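Local coordinates for putative uncharacterized protein (Enterobacter cloacae, PDB 4HFK) that acts as the immunity protein Tai4, binding and inhibiting the type VI secretion amidase effector Tae4, at the interface of chains C and A, the interface of chains C and B and the interface of chains B and A. Coordinates in Å, arbitrary orientation; residue numbers count along the deposited sequence, not the author numbering. Chains: chain A/B, Putative uncharacterized protein; chain C, Putative cytoplasmic protein.

Contact 1: the interface of chains C and A. Residues chain C 134-136, 164; chain A 70-72, 78, 81, 85.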
ATOM      1  N   GLY C 134      -5.418 -20.113  -7.163  1.00 13.18           N
ATOM      2  CA  GLY C 134      -4.603 -20.203  -5.959  1.00 15.20           C
ATOM      3  C   GLY C 134      -3.259 -19.494  -6.024  1.00 13.73           C
ATOM      4  O   GLY C 134      -2.672 -19.170  -4.986  1.00 13.88           O
ATOM      5  N   TRP C 135      -2.764 -19.268  -7.241  1.00 11.88           N
ATOM      6  CA  TRP C 135      -1.596 -18.412  -7.458  1.00 10.81           C
ATOM      7  C   TRP C 135      -2.067 -16.999  -7.790  1.00 11.01           C
ATOM      8  O   TRP C 135      -2.643 -16.769  -8.858  1.00  9.84           O
ATOM      9  CB  TRP C 135      -0.779 -18.932  -8.642  1.00 10.73           C
ATOM     10  CG  TRP C 135       0.121 -20.067  -8.305  1.00 13.44           C
ATOM     11  CD1 TRP C 135       0.536 -20.446  -7.060  1.00 13.51           C
ATOM     12  CD2 TRP C 135       0.727 -20.974  -9.230  1.00 12.89           C
ATOM     13  NE1 TRP C 135       1.366 -21.540  -7.156  1.00 14.93           N
ATOM     14  CE2 TRP C 135       1.504 -21.879  -8.477  1.00 13.85           C
ATOM     15  CE3 TRP C 135       0.686 -21.113 -10.627  1.00 10.28           C
ATOM     16  CZ2 TRP C 135       2.236 -22.911  -9.072  1.00 14.26           C
ATOM     17  CZ3 TRP C 135       1.416 -22.129 -11.216  1.00 14.04           C
ATOM     18  CH2 TRP C 135       2.182 -23.019 -10.436  1.00 13.31           C
ATOM     19  N   LEU C 136      -1.818 -16.042  -6.906  1.00 11.61           N
ATOM     20  CA  LEU C 136      -2.268 -14.674  -7.168  1.00 14.02           C
ATOM     21  C   LEU C 136      -1.604 -14.046  -8.388  1.00 13.40           C
ATOM     22  O   LEU C 136      -2.168 -13.136  -9.008  1.00 10.28           O
ATOM     23  CB  LEU C 136      -2.020 -13.791  -5.955  1.00 13.92           C
ATOM     24  CG  LEU C 136      -2.740 -14.302  -4.719  1.00 20.43           C
ATOM     25  CD1 LEU C 136      -2.077 -13.722  -3.503  1.00 25.81           C
ATOM     26  CD2 LEU C 136      -4.220 -13.936  -4.771  1.00 26.55           C
ATOM     27  N   SER C 164       0.062 -23.141  -3.195  1.00 12.73           N
ATOM     28  CA  SER C 164      -1.348 -22.779  -3.048  1.00 16.52           C
ATOM     29  C   SER C 164      -2.160 -22.994  -4.326  1.00 13.63           C
ATOM     30  O   SER C 164      -3.374 -22.799  -4.329  1.00 16.29           O
ATOM     31  CB  SER C 164      -1.494 -21.335  -2.555  1.00 13.62           C
ATOM     32  OG  SER C 164      -0.837 -20.433  -3.432  1.00 23.63           O
TER
ATOM     33  N   VAL A  70      -2.116 -16.655   1.746  1.00 22.72           N
ATOM     34  CA  VAL A  70      -2.225 -16.249   0.356  1.00 23.14           C
ATOM     35  C   VAL A  70      -0.908 -16.612  -0.355  1.00 23.99           C
ATOM     36  O   VAL A  70       0.173 -16.488   0.239  1.00 19.58           O
ATOM     37  CB  VAL A  70      -2.592 -14.752   0.305  1.00 23.91           C
ATOM     38  CG1 VAL A  70      -1.463 -13.916  -0.204  1.00 25.43           C
ATOM     39  CG2 VAL A  70      -3.870 -14.536  -0.484  1.00 32.97           C
ATOM     40  N   GLY A  71      -0.988 -17.118  -1.587  1.00 20.62           N
ATOM     41  CA  GLY A  71       0.200 -17.625  -2.257  1.00 17.52           C
ATOM     42  C   GLY A  71       0.317 -17.319  -3.745  1.00 12.72           C
ATOM     43  O   GLY A  71      -0.616 -16.805  -4.361  1.00 10.85           O
ATOM     44  N   GLY A  72       1.477 -17.648  -4.312  1.00 12.66           N
ATOM     45  CA  GLY A  72       1.798 -17.381  -5.708  1.00 10.55           C
ATOM     46  C   GLY A  72       2.965 -18.254  -6.149  1.00 15.68           C
ATOM     47  O   GLY A  72       3.370 -19.169  -5.412  1.00 13.49           O
ATOM     48  N   TYR A  78       3.266 -13.147   0.136  1.00 10.79           N
ATOM     49  CA  TYR A  78       2.561 -12.069  -0.566  1.00 11.32           C
ATOM     50  C   TYR A  78       1.777 -11.162   0.387  1.00 13.34           C
ATOM     51  O   TYR A  78       0.611 -10.840   0.120  1.00  9.65           O
ATOM     52  CB  TYR A  78       1.592 -12.664  -1.592  1.00 10.27           C
ATOM     53  CG  TYR A  78       2.284 -13.261  -2.787  1.00 11.70           C
ATOM     54  CD1 TYR A  78       2.357 -12.569  -3.985  1.00  8.28           C
ATOM     55  CD2 TYR A  78       2.875 -14.512  -2.712  1.00 10.97           C
ATOM     56  CE1 TYR A  78       2.989 -13.114  -5.081  1.00 10.78           C
ATOM     57  CE2 TYR A  78       3.514 -15.064  -3.800  1.00  9.34           C
ATOM     58  CZ  TYR A  78       3.565 -14.365  -4.982  1.00 10.39           C
ATOM     59  OH  TYR A  78       4.200 -14.922  -6.077  1.00 11.68           O
ATOM     60  N   LEU A  81       0.681  -7.647  -1.090  1.00  8.22           N
ATOM     61  CA  LEU A  81      -0.527  -7.835  -1.899  1.00  9.57           C
ATOM     62  C   LEU A  81      -1.746  -8.019  -0.993  1.00  8.79           C
ATOM     63  O   LEU A  81      -2.749  -7.326  -1.157  1.00  8.02           O
ATOM     64  CB  LEU A  81      -0.371  -9.025  -2.848  1.00  6.38           C
ATOM     65  CG  LEU A  81      -1.586  -9.479  -3.672  1.00 14.45           C
ATOM     66  CD1 LEU A  81      -2.231  -8.340  -4.442  1.00  8.66           C
ATOM     67  CD2 LEU A  81      -1.172 -10.583  -4.643  1.00  8.83           C
ATOM     68  N   LEU A  85      -5.648  -6.289  -0.735  1.00  6.75           N
ATOM     69  CA  LEU A  85      -6.866  -7.078  -0.894  1.00  8.33           C
ATOM     70  C   LEU A  85      -7.771  -6.885   0.328  1.00 10.16           C
ATOM     71  O   LEU A  85      -8.989  -6.729   0.206  1.00  8.76           O
ATOM     72  CB  LEU A  85      -6.525  -8.564  -1.082  1.00 10.14           C
ATOM     73  CG  LEU A  85      -5.618  -8.915  -2.267  1.00  7.47           C
ATOM     74  CD1 LEU A  85      -5.442 -10.425  -2.379  1.00  8.21           C
ATOM     75  CD2 LEU A  85      -6.202  -8.350  -3.561  1.00 10.27           C
TER
HETATM   76  O   HOH W   1      -3.514 -18.098  -2.697  1.00 14.70           O
HETATM   77  O   HOH W   2       2.182 -21.171  -3.794  1.00 16.80           O
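C:Leu136 packs its side chain against A:Val70 and A:Leu81 of the immunity protein Tai4. C:Leu136 CD1 sits tightly on A:Val70 CG1 at 3.4 Å, where the two side chains cross at about a right angle, and on A:Leu81 CD2 at 3.5 Å. A:Leu81, with CG anti to its backbone N (chi1 173°), reaches in from helix 79-87; its CD2 also meets C:Leu136 CB. One step outward, the loop of A:Gly71 and A:Gly72 lies against the effector loop. C:Leu136 N donates to A:Gly71 O at 2.9 Å, a nearly straight bond (171° at H) lying in the carbonyl plane. A:Gly72 has no side chain to hold the indole of C:Trp135 away, and C:Trp135 CD1 rests 3.6 Å from A:Gly72 CA. At the rim, one water joins C:Gly134 O to A:Gly71 N. A second water, in the plane of the indole at its edge, links C:Ser164 N and OG to A:Gly72 O. C:Ser164 OG also donates to C:Gly134 O at 2.7 Å, with the hydroxyl well above the plane of that carbonyl.

Contact 2: the interface of chains C and B. Residues chain C 49, 54-55, 93-94; chain B 45, 48, 50, 52, 55.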
ATOM      1  N   ASN C  49      14.831  -5.934 -17.248  1.00 11.87           N
ATOM      2  CA  ASN C  49      13.622  -5.979 -16.422  1.00 12.60           C
ATOM      3  C   ASN C  49      13.692  -7.053 -15.326  1.00  9.88           C
ATOM      4  O   ASN C  49      13.138  -6.887 -14.234  1.00 11.31           O
ATOM      5  CB  ASN C  49      12.358  -6.113 -17.286  1.00 11.14           C
ATOM      6  CG  ASN C  49      12.046  -4.830 -18.059  1.00 15.31           C
ATOM      7  OD1 ASN C  49      12.572  -3.763 -17.747  1.00 22.26           O
ATOM      8  ND2 ASN C  49      11.203  -4.936 -19.077  1.00 15.34           N
ATOM      9  N   ILE C  54      11.433  -6.282 -11.869  1.00  9.01           N
ATOM     10  CA  ILE C  54      10.116  -6.145 -12.499  1.00  9.35           C
ATOM     11  C   ILE C  54       9.544  -7.483 -13.013  1.00 10.84           C
ATOM     12  O   ILE C  54       8.366  -7.782 -12.793  1.00 11.27           O
ATOM     13  CB  ILE C  54      10.158  -5.096 -13.632  1.00  8.60           C
ATOM     14  CG1 ILE C  54      10.482  -3.710 -13.053  1.00 14.27           C
ATOM     15  CG2 ILE C  54       8.821  -5.064 -14.411  1.00  7.65           C
ATOM     16  CD1 ILE C  54      10.587  -2.601 -14.101  1.00 12.73           C
ATOM     17  N   PHE C  55      10.369  -8.282 -13.692  1.00  8.56           N
ATOM     18  CA  PHE C  55       9.948  -9.621 -14.119  1.00  9.17           C
ATOM     19  C   PHE C  55      10.386 -10.660 -13.088  1.00 13.15           C
ATOM     20  O   PHE C  55      11.592 -10.818 -12.836  1.00  9.99           O
ATOM     21  CB  PHE C  55      10.597 -10.007 -15.452  1.00  8.56           C
ATOM     22  CG  PHE C  55      10.134  -9.194 -16.638  1.00 12.54           C
ATOM     23  CD1 PHE C  55       9.093  -8.283 -16.533  1.00 10.28           C
ATOM     24  CD2 PHE C  55      10.749  -9.362 -17.874  1.00  8.25           C
ATOM     25  CE1 PHE C  55       8.678  -7.546 -17.647  1.00 11.86           C
ATOM     26  CE2 PHE C  55      10.335  -8.635 -18.983  1.00  8.72           C
ATOM     27  CZ  PHE C  55       9.308  -7.727 -18.871  1.00 10.41           C
ATOM     28  N   PHE C  93       6.150 -11.814 -21.205  1.00  7.32           N
ATOM     29  CA  PHE C  93       6.397 -11.841 -19.765  1.00  9.31           C
ATOM     30  C   PHE C  93       5.151 -12.137 -18.923  1.00 10.27           C
ATOM     31  O   PHE C  93       5.230 -12.203 -17.695  1.00  7.53           O
ATOM     32  CB  PHE C  93       7.073 -10.547 -19.298  1.00  9.55           C
ATOM     33  CG  PHE C  93       6.264  -9.308 -19.553  1.00  8.60           C
ATOM     34  CD1 PHE C  93       5.424  -8.802 -18.567  1.00 10.67           C
ATOM     35  CD2 PHE C  93       6.358  -8.636 -20.768  1.00 11.98           C
ATOM     36  CE1 PHE C  93       4.676  -7.649 -18.785  1.00 12.90           C
ATOM     37  CE2 PHE C  93       5.603  -7.475 -21.004  1.00 11.71           C
ATOM     38  CZ  PHE C  93       4.764  -6.983 -20.007  1.00 10.20           C
ATOM     39  N   ARG C  94       4.008 -12.333 -19.578  1.00 10.30           N
ATOM     40  CA  ARG C  94       2.773 -12.645 -18.856  1.00  6.78           C
ATOM     41  C   ARG C  94       2.344 -14.053 -19.233  1.00 10.30           C
ATOM     42  O   ARG C  94       2.221 -14.372 -20.422  1.00  7.97           O
ATOM     43  CB  ARG C  94       1.650 -11.652 -19.212  1.00  7.61           C
ATOM     44  CG  ARG C  94       1.950 -10.191 -18.886  1.00  9.47           C
ATOM     45  CD  ARG C  94       0.664  -9.339 -18.814  1.00  8.58           C
ATOM     46  NE  ARG C  94       0.943  -8.040 -18.204  1.00  5.93           N
ATOM     47  CZ  ARG C  94       1.087  -6.900 -18.880  1.00  8.42           C
ATOM     48  NH1 ARG C  94       0.927  -6.872 -20.200  1.00  7.02           N
ATOM     49  NH2 ARG C  94       1.369  -5.777 -18.229  1.00  6.56           N
TER
ATOM     50  N   LEU B  45       1.448  -6.821 -12.064  1.00  6.51           N
ATOM     51  CA  LEU B  45       2.009  -6.769 -13.415  1.00  7.65           C
ATOM     52  C   LEU B  45       1.300  -7.756 -14.330  1.00  6.70           C
ATOM     53  O   LEU B  45       0.884  -7.402 -15.434  1.00  7.15           O
ATOM     54  CB  LEU B  45       3.517  -7.074 -13.411  1.00  9.30           C
ATOM     55  CG  LEU B  45       4.156  -7.150 -14.809  1.00  8.46           C
ATOM     56  CD1 LEU B  45       4.315  -5.754 -15.412  1.00 10.26           C
ATOM     57  CD2 LEU B  45       5.516  -7.868 -14.786  1.00 10.30           C
ATOM     58  N   SER B  48      -2.222  -6.593 -15.172  1.00  8.08           N
ATOM     59  CA  SER B  48      -2.302  -5.441 -16.073  1.00  8.79           C
ATOM     60  C   SER B  48      -2.312  -5.876 -17.541  1.00 11.37           C
ATOM     61  O   SER B  48      -1.784  -6.945 -17.899  1.00 10.06           O
ATOM     62  CB  SER B  48      -1.129  -4.493 -15.816  1.00  9.00           C
ATOM     63  OG  SER B  48      -1.225  -3.321 -16.608  1.00  8.42           O
ATOM     64  N   LEU B  50      -1.188  -3.419 -19.716  1.00 10.49           N
ATOM     65  CA  LEU B  50      -0.312  -2.384 -20.266  1.00  9.11           C
ATOM     66  C   LEU B  50       1.004  -2.973 -20.787  1.00  9.94           C
ATOM     67  O   LEU B  50       1.462  -4.007 -20.293  1.00  7.51           O
ATOM     68  CB  LEU B  50      -0.038  -1.304 -19.213  1.00  9.39           C
ATOM     69  CG  LEU B  50      -1.223  -0.394 -18.871  1.00 14.26           C
ATOM     70  CD1 LEU B  50      -0.868   0.527 -17.714  1.00 10.43           C
ATOM     71  CD2 LEU B  50      -1.657   0.424 -20.097  1.00 14.38           C
ATOM     72  N   ALA B  52       5.082  -3.389 -21.452  1.00  9.47           N
ATOM     73  CA  ALA B  52       6.216  -3.346 -20.532  1.00 10.98           C
ATOM     74  C   ALA B  52       6.778  -1.944 -20.354  1.00 11.97           C
ATOM     75  O   ALA B  52       7.121  -1.536 -19.233  1.00 10.77           O
ATOM     76  CB  ALA B  52       7.306  -4.279 -21.019  1.00 11.92           C
ATOM     77  N   PHE B  55       5.729   0.259 -17.532  1.00  9.20           N
ATOM     78  CA  PHE B  55       6.306  -0.113 -16.247  1.00  9.17           C
ATOM     79  C   PHE B  55       7.768   0.331 -16.140  1.00 11.60           C
ATOM     80  O   PHE B  55       8.214   0.789 -15.076  1.00  8.40           O
ATOM     81  CB  PHE B  55       6.165  -1.629 -16.043  1.00  8.73           C
ATOM     82  CG  PHE B  55       4.730  -2.092 -15.985  1.00  8.48           C
ATOM     83  CD1 PHE B  55       4.056  -2.145 -14.771  1.00  7.59           C
ATOM     84  CD2 PHE B  55       4.051  -2.450 -17.144  1.00  6.87           C
ATOM     85  CE1 PHE B  55       2.734  -2.560 -14.713  1.00  9.91           C
ATOM     86  CE2 PHE B  55       2.724  -2.860 -17.089  1.00  8.07           C
ATOM     87  CZ  PHE B  55       2.066  -2.908 -15.879  1.00  6.54           C
TER
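C:Phe93 and the extended backbone of C:Arg94 after it (phi/psi -115/127) run up to the B:Leu45 to B:Leu50 segment, which presents backbone carbonyls to the effector. C:Arg94 meets B:Leu45 O near the end of helix 31-47 and B:Leu50 O in the loop that follows, with B:Ser48 O over one face of the guanidinium. The arginine chain is extended from CG to NE and brings the flat group in with the B:Leu45 and B:Leu50 oxygens close to its plane. C:Arg94 NE donates to B:Leu45 O at 2.8 Å. End-on, NH1 and NH2 share B:Leu50 O: C:Arg94 NH2 lies 2.7 Å from B:Leu50 O and in the carbonyl plane, whereas NH1 sits above it. The two faces are met differently. C:Phe93 CE1 covers the centre of one, and B:Ser48 O the other, 2.9 Å above the plane; its approach to NE is not a hydrogen bond, but its partial negative charge probably suits the cation. In C:Phe93, chi1 60° with the ring turn puts opposite edges against chain B: C:Phe93 CE2 touches B:Ala52 CB at 3.6 Å, and C:Phe93 CE1 touches B:Leu45 CD1 at 3.9 Å. B:Leu45 CD2 reaches on to C:Phe55 CD1 at 4.0 Å, while its CD1 sits over the centre of the B:Phe55 ring. The site spans the turn between Tai4 helices 31-47 and 52-66 with their flanking ends, and effector loops after helix 44-51 and before helix 95-106.

Contact 3: the interface of chains B and A. Residues chain B 77-81; chain A 21, 36-37, 40, 44.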
ATOM      1  N   HIS B  77       9.680   9.509   8.140  1.00 13.63           N
ATOM      2  CA  HIS B  77       9.668  10.175   6.840  1.00 14.06           C
ATOM      3  C   HIS B  77       8.394   9.899   6.030  1.00 11.09           C
ATOM      4  O   HIS B  77       8.323  10.266   4.855  1.00 10.88           O
ATOM      5  CB  HIS B  77      10.907   9.787   6.012  1.00 20.79           C
ATOM      6  CG  HIS B  77      12.212  10.114   6.674  1.00 29.07           C
ATOM      7  ND1 HIS B  77      12.517  11.379   7.141  1.00 31.78           N
ATOM      8  CD2 HIS B  77      13.292   9.345   6.945  1.00 35.19           C
ATOM      9  CE1 HIS B  77      13.723  11.367   7.674  1.00 34.37           C
ATOM     10  NE2 HIS B  77      14.220  10.148   7.566  1.00 36.29           N
ATOM     11  N   TYR B  78       7.411   9.243   6.644  1.00  9.29           N
ATOM     12  CA  TYR B  78       6.111   9.013   5.988  1.00 10.99           C
ATOM     13  C   TYR B  78       6.231   8.440   4.571  1.00 10.27           C
ATOM     14  O   TYR B  78       5.449   8.793   3.680  1.00  8.36           O
ATOM     15  CB  TYR B  78       5.286  10.310   5.962  1.00  8.26           C
ATOM     16  CG  TYR B  78       4.770  10.719   7.327  1.00 10.00           C
ATOM     17  CD1 TYR B  78       3.437  10.542   7.664  1.00  9.09           C
ATOM     18  CD2 TYR B  78       5.622  11.260   8.279  1.00 11.38           C
ATOM     19  CE1 TYR B  78       2.956  10.908   8.916  1.00  9.52           C
ATOM     20  CE2 TYR B  78       5.160  11.630   9.533  1.00 10.65           C
ATOM     21  CZ  TYR B  78       3.825  11.453   9.848  1.00 12.27           C
ATOM     22  OH  TYR B  78       3.366  11.818  11.106  1.00  9.49           O
ATOM     23  N   GLN B  79       7.204   7.552   4.371  1.00  9.66           N
ATOM     24  CA  GLN B  79       7.429   6.944   3.060  1.00 11.57           C
ATOM     25  C   GLN B  79       6.280   6.059   2.589  1.00  9.61           C
ATOM     26  O   GLN B  79       6.005   5.989   1.391  1.00  8.58           O
ATOM     27  CB  GLN B  79       8.739   6.150   3.062  1.00 12.20           C
ATOM     28  CG  GLN B  79       9.906   6.978   3.585  1.00 19.14           C
ATOM     29  CD  GLN B  79      11.098   6.985   2.652  1.00 24.02           C
ATOM     30  OE1 GLN B  79      11.186   7.810   1.742  1.00 26.04           O
ATOM     31  NE2 GLN B  79      12.027   6.063   2.877  1.00 29.20           N
ATOM     32  N   ILE B  80       5.616   5.380   3.523  1.00  8.42           N
ATOM     33  CA  ILE B  80       4.508   4.496   3.161  1.00  9.23           C
ATOM     34  C   ILE B  80       3.388   5.328   2.537  1.00 10.95           C
ATOM     35  O   ILE B  80       2.819   4.959   1.494  1.00  8.45           O
ATOM     36  CB  ILE B  80       3.980   3.714   4.384  1.00  9.98           C
ATOM     37  CG1 ILE B  80       4.973   2.615   4.777  1.00  9.16           C
ATOM     38  CG2 ILE B  80       2.600   3.112   4.096  1.00  8.75           C
ATOM     39  CD1 ILE B  80       5.144   1.527   3.711  1.00 11.12           C
ATOM     40  N   LEU B  81       3.090   6.465   3.158  1.00  7.98           N
ATOM     41  CA  LEU B  81       2.117   7.383   2.579  1.00  9.29           C
ATOM     42  C   LEU B  81       2.627   7.890   1.233  1.00  8.18           C
ATOM     43  O   LEU B  81       1.874   7.927   0.258  1.00  7.75           O
ATOM     44  CB  LEU B  81       1.826   8.560   3.520  1.00  7.47           C
ATOM     45  CG  LEU B  81       0.417   9.169   3.339  1.00 15.44           C
ATOM     46  CD1 LEU B  81      -0.002   9.917   4.588  1.00 15.87           C
ATOM     47  CD2 LEU B  81       0.383  10.112   2.173  1.00 11.39           C
TER
ATOM     48  N   ASN A  21      -2.342   0.734   5.028  1.00  5.79           N
ATOM     49  CA  ASN A  21      -1.217   1.155   5.861  1.00  8.93           C
ATOM     50  C   ASN A  21      -1.173   0.411   7.214  1.00  8.64           C
ATOM     51  O   ASN A  21      -0.114  -0.073   7.619  1.00  9.54           O
ATOM     52  CB  ASN A  21      -1.249   2.669   6.099  1.00  7.14           C
ATOM     53  CG  ASN A  21      -0.888   3.479   4.864  1.00 10.34           C
ATOM     54  OD1 ASN A  21      -0.685   4.692   4.961  1.00 10.73           O
ATOM     55  ND2 ASN A  21      -0.819   2.829   3.699  1.00  9.55           N
ATOM     56  N   ASP A  36       6.652   3.957  10.375  1.00  9.17           N
ATOM     57  CA  ASP A  36       6.320   4.777   9.220  1.00  8.89           C
ATOM     58  C   ASP A  36       4.894   4.420   8.772  1.00  9.15           C
ATOM     59  O   ASP A  36       4.076   5.303   8.499  1.00  7.46           O
ATOM     60  CB  ASP A  36       7.348   4.527   8.108  1.00  8.71           C
ATOM     61  CG  ASP A  36       7.131   5.400   6.878  1.00 12.24           C
ATOM     62  OD1 ASP A  36       5.986   5.472   6.360  1.00 10.00           O
ATOM     63  OD2 ASP A  36       8.123   6.013   6.410  1.00 12.34           O
ATOM     64  N   ALA A  37       4.595   3.123   8.740  1.00  8.55           N
ATOM     65  CA  ALA A  37       3.283   2.650   8.305  1.00  9.15           C
ATOM     66  C   ALA A  37       2.172   3.149   9.225  1.00  8.36           C
ATOM     67  O   ALA A  37       1.120   3.590   8.754  1.00  8.34           O
ATOM     68  CB  ALA A  37       3.258   1.131   8.210  1.00  6.75           C
ATOM     69  N   SER A  40       1.857   6.888   8.855  1.00  8.08           N
ATOM     70  CA  SER A  40       1.162   7.128   7.602  1.00  7.94           C
ATOM     71  C   SER A  40      -0.340   6.908   7.771  1.00  7.32           C
ATOM     72  O   SER A  40      -1.143   7.719   7.315  1.00  6.90           O
ATOM     73  CB  SER A  40       1.709   6.213   6.497  1.00  7.13           C
ATOM     74  OG  SER A  40       3.059   6.538   6.201  1.00  9.20           O
ATOM     75  N   TRP A  44      -3.996   9.306   7.237  1.00  8.16           N
ATOM     76  CA  TRP A  44      -5.258   9.023   6.560  1.00  9.70           C
ATOM     77  C   TRP A  44      -6.411   9.159   7.556  1.00  9.33           C
ATOM     78  O   TRP A  44      -7.494   9.643   7.212  1.00  5.42           O
ATOM     79  CB  TRP A  44      -5.251   7.623   5.950  1.00  7.64           C
ATOM     80  CG  TRP A  44      -4.196   7.410   4.878  1.00  8.59           C
ATOM     81  CD1 TRP A  44      -3.099   6.593   4.955  1.00 11.50           C
ATOM     82  CD2 TRP A  44      -4.160   8.010   3.572  1.00  9.41           C
ATOM     83  NE1 TRP A  44      -2.383   6.651   3.775  1.00  9.41           N
ATOM     84  CE2 TRP A  44      -3.008   7.517   2.915  1.00  7.49           C
ATOM     85  CE3 TRP A  44      -4.988   8.913   2.892  1.00  9.21           C
ATOM     86  CZ2 TRP A  44      -2.673   7.891   1.599  1.00  9.61           C
ATOM     87  CZ3 TRP A  44      -4.645   9.297   1.589  1.00 10.40           C
ATOM     88  CH2 TRP A  44      -3.498   8.781   0.958  1.00 10.55           C
TER
HETATM   89  O   HOH W   3      -0.043   4.878   1.668  1.00 11.11           O
HETATM   90  O   HOH W   4      10.255   6.735   8.036  1.00 15.43           O
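A:Asp36 puts its carboxylate against the first turn of helix 79-87 of the other Tai4 copy, where B:Gln79 and B:Ile80 offer backbone N-H groups. From CB, with CG anti to the backbone N (chi1 -177°), the side chain points across the interface, and A:Asp36 CG comes to 3.9 Å from B:Tyr78 CA. A:Asp36 OD2 accepts B:Gln79 N at 2.7 Å on its syn lone pair; a water also joins OD2 to the backbone N of B:His77, a poorly ordered residue. A:Asp36 OD1 accepts B:Ile80 N at 2.9 Å, again from the syn side but 35° out of the carboxylate plane. An acid at the N-terminal end of a helix probably gains from the helix dipole. One turn on, A:Ser40 OG accepts B:Leu81 N at 3.0 Å and itself donates to A:Asp36 O. Beside this polar row, B:Ile80 CG2 lies 3.6 Å from A:Asn21 CG, the two side chains running antiparallel. B:Leu81 CG packs at 3.8 Å on A:Trp44 CZ2, with CD1 over one face of the indole, toward its rim. In this two-fold, probably dimeric, Tai4 interface, helix 79-87 of chain B starts across helix 31-47 of chain A, with helix 11-27 contributing A:Asn21.

The effector chain touches both copies of Tai4: contact 1 reaches chain A and contact 2 chain B, their C-alpha centres about 18 Å apart. Contact 3, about 24 Å from contact 1 and 26 Å from contact 2, joins the two immunity chains; the interface it belongs to is two-fold symmetric, so the patch recurs with the chains exchanged. Helix 79-87 serves contact 1 through A:Leu81 and contact 3 through B:Leu81, and helix 31-47 serves contacts 2 and 3. The Tai4 pair therefore probably fixes the spacing of the two surfaces that hold one Tae4, in an assembly of two copies of each protein.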